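PDB 1WB7: superoxide dismutase [Fe] from Sulfolobus solfataricus, which converts superoxide radicals into hydrogen peroxide and oxygen, using one iron ion in each subunit of a homotetramer. Local coordinates for residues A[186-189]-A[190-194]. The protein carries 1 engineered substitution. Sequence-based numbering, arbitrary orientation.
Sequences DYVN and AWWNV
A190 O takes two donors from N193, the backbone N and side-chain ND2, on the same face of the carbonyl plane, while A190 N donates to D186 O at 3.0 Å. The ND2 bond is 3.1 Å long and bent, with an angle of 141° at the hydrogen. The backbone N of W191 bonds Y187 O in the same i to i+4 pattern as A190 N, at 2.9 Å. W192 N makes a weak 3.5 Å bond to N189 O, three residues back. The W192 indole lies beside the last turn. With CG beside its own backbone N (chi1 -70°) and the ring turned by chi2 105°, CD1 comes to 3.3 Å from V188 O. N189 O lies at the edge of this ring, in plane. CZ3 of W191 sits over one face of the ring, offset toward the rim. W192 NE1 hydrogen-bonds T124 OG1 on helix 116-128. On the metal side, Y187 OH hydrogen-bonds the backbone O of D170, an iron ligand, and Y87 OH. Residues 186-194 lie on and just beyond helix 184-191 in the C-terminal domain. Y187, V188 and W191 pack on strand 165-170, while V188, N189 and W192 meet helix 116-128.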
loop_
_atom_site.group_PDB
_atom_site.type_symbol
_atom_site.label_atom_id
_atom_site.label_comp_id
_atom_site.label_asym_id
_atom_site.label_seq_id
_atom_site.Cartn_x
_atom_site.Cartn_y
_atom_site.Cartn_z
ATOM N N ASP A 186 -6.851 24.637 -1.903
ATOM C CA ASP A 186 -6.622 25.947 -2.509
ATOM C C ASP A 186 -5.507 25.843 -3.542
ATOM O O ASP A 186 -5.538 26.509 -4.582
ATOM C CB ASP A 186 -6.253 26.987 -1.446
ATOM C CG ASP A 186 -7.411 27.303 -0.513
ATOM O OD1 ASP A 186 -8.574 27.227 -0.958
ATOM O OD2 ASP A 186 -7.165 27.644 0.660
ATOM N N TYR A 187 -4.521 25.005 -3.241
ATOM C CA TYR A 187 -3.399 24.763 -4.143
ATOM C C TYR A 187 -3.937 24.092 -5.406
ATOM O O TYR A 187 -3.544 24.432 -6.519
ATOM C CB TYR A 187 -2.377 23.852 -3.454
ATOM C CG TYR A 187 -1.526 23.023 -4.391
ATOM C CD1 TYR A 187 -0.561 23.615 -5.203
ATOM C CD2 TYR A 187 -1.679 21.639 -4.451
ATOM C CE1 TYR A 187 0.240 22.845 -6.055
ATOM C CE2 TYR A 187 -0.888 20.857 -5.296
ATOM C CZ TYR A 187 0.072 21.467 -6.097
ATOM O OH TYR A 187 0.856 20.698 -6.927
ATOM N N VAL A 188 -4.843 23.137 -5.224
ATOM C CA VAL A 188 -5.429 22.436 -6.357
ATOM C C VAL A 188 -6.165 23.425 -7.263
ATOM O O VAL A 188 -6.039 23.355 -8.488
ATOM C CB VAL A 188 -6.407 21.327 -5.891
ATOM C CG1 VAL A 188 -7.092 20.687 -7.093
ATOM C CG2 VAL A 188 -5.649 20.269 -5.103
ATOM N N ASN A 189 -6.922 24.349 -6.670
ATOM C CA ASN A 189 -7.652 25.337 -7.467
ATOM C C ASN A 189 -6.688 26.234 -8.232
ATOM O O ASN A 189 -6.900 26.528 -9.408
ATOM C CB ASN A 189 -8.546 26.222 -6.592
ATOM C CG ASN A 189 -9.749 25.481 -6.029
ATOM O OD1 ASN A 189 -10.340 24.621 -6.695
ATOM N ND2 ASN A 189 -10.135 25.832 -4.800
ATOM N N ALA A 190 -5.627 26.672 -7.560
ATOM C CA ALA A 190 -4.639 27.548 -8.184
ATOM C C ALA A 190 -3.879 26.867 -9.319
ATOM O O ALA A 190 -3.531 27.498 -10.316
ATOM C CB ALA A 190 -3.658 28.044 -7.133
ATOM N N TRP A 191 -3.633 25.573 -9.160
ATOM C CA TRP A 191 -2.900 24.790 -10.145
ATOM C C TRP A 191 -3.498 24.829 -11.553
ATOM O O TRP A 191 -2.760 24.842 -12.540
ATOM C CB TRP A 191 -2.794 23.346 -9.651
ATOM C CG TRP A 191 -2.290 22.379 -10.660
ATOM C CD1 TRP A 191 -0.998 22.205 -11.062
ATOM C CD2 TRP A 191 -3.069 21.417 -11.373
ATOM N NE1 TRP A 191 -0.923 21.184 -11.977
ATOM C CE2 TRP A 191 -2.182 20.683 -12.186
ATOM C CE3 TRP A 191 -4.434 21.102 -11.401
ATOM C CZ2 TRP A 191 -2.613 19.651 -13.019
ATOM C CZ3 TRP A 191 -4.864 20.074 -12.232
ATOM C CH2 TRP A 191 -3.955 19.361 -13.028
ATOM N N TRP A 192 -4.821 24.849 -11.658
ATOM C CA TRP A 192 -5.461 24.884 -12.971
ATOM C C TRP A 192 -4.949 26.035 -13.832
ATOM O O TRP A 192 -4.939 25.954 -15.063
ATOM C CB TRP A 192 -6.984 25.001 -12.828
ATOM C CG TRP A 192 -7.637 23.760 -12.297
ATOM C CD1 TRP A 192 -8.136 23.566 -11.038
ATOM C CD2 TRP A 192 -7.828 22.528 -12.999
ATOM N NE1 TRP A 192 -8.625 22.286 -10.914
ATOM C CE2 TRP A 192 -8.449 21.628 -12.104
ATOM C CE3 TRP A 192 -7.535 22.095 -14.299
ATOM C CZ2 TRP A 192 -8.782 20.318 -12.468
ATOM C CZ3 TRP A 192 -7.865 20.792 -14.662
ATOM C CH2 TRP A 192 -8.483 19.920 -13.746
ATOM N N ASN A 193 -4.522 27.105 -13.178
ATOM C CA ASN A 193 -4.032 28.288 -13.870
ATOM C C ASN A 193 -2.679 28.134 -14.557
ATOM O O ASN A 193 -2.281 29.000 -15.341
ATOM C CB ASN A 193 -3.984 29.462 -12.894
ATOM C CG ASN A 193 -5.363 29.839 -12.377
ATOM O OD1 ASN A 193 -6.217 30.293 -13.137
ATOM N ND2 ASN A 193 -5.589 29.638 -11.083
ATOM N N VAL A 194 -1.965 27.049 -14.272
ATOM C CA VAL A 194 -0.664 26.845 -14.904
ATOM C C VAL A 194 -0.549 25.527 -15.659
ATOM O O VAL A 194 0.545 25.129 -16.049
ATOM C CB VAL A 194 0.492 26.938 -13.875
ATOM C CG1 VAL A 194 0.549 28.339 -13.299
ATOM C CG2 VAL A 194 0.300 25.921 -12.766
#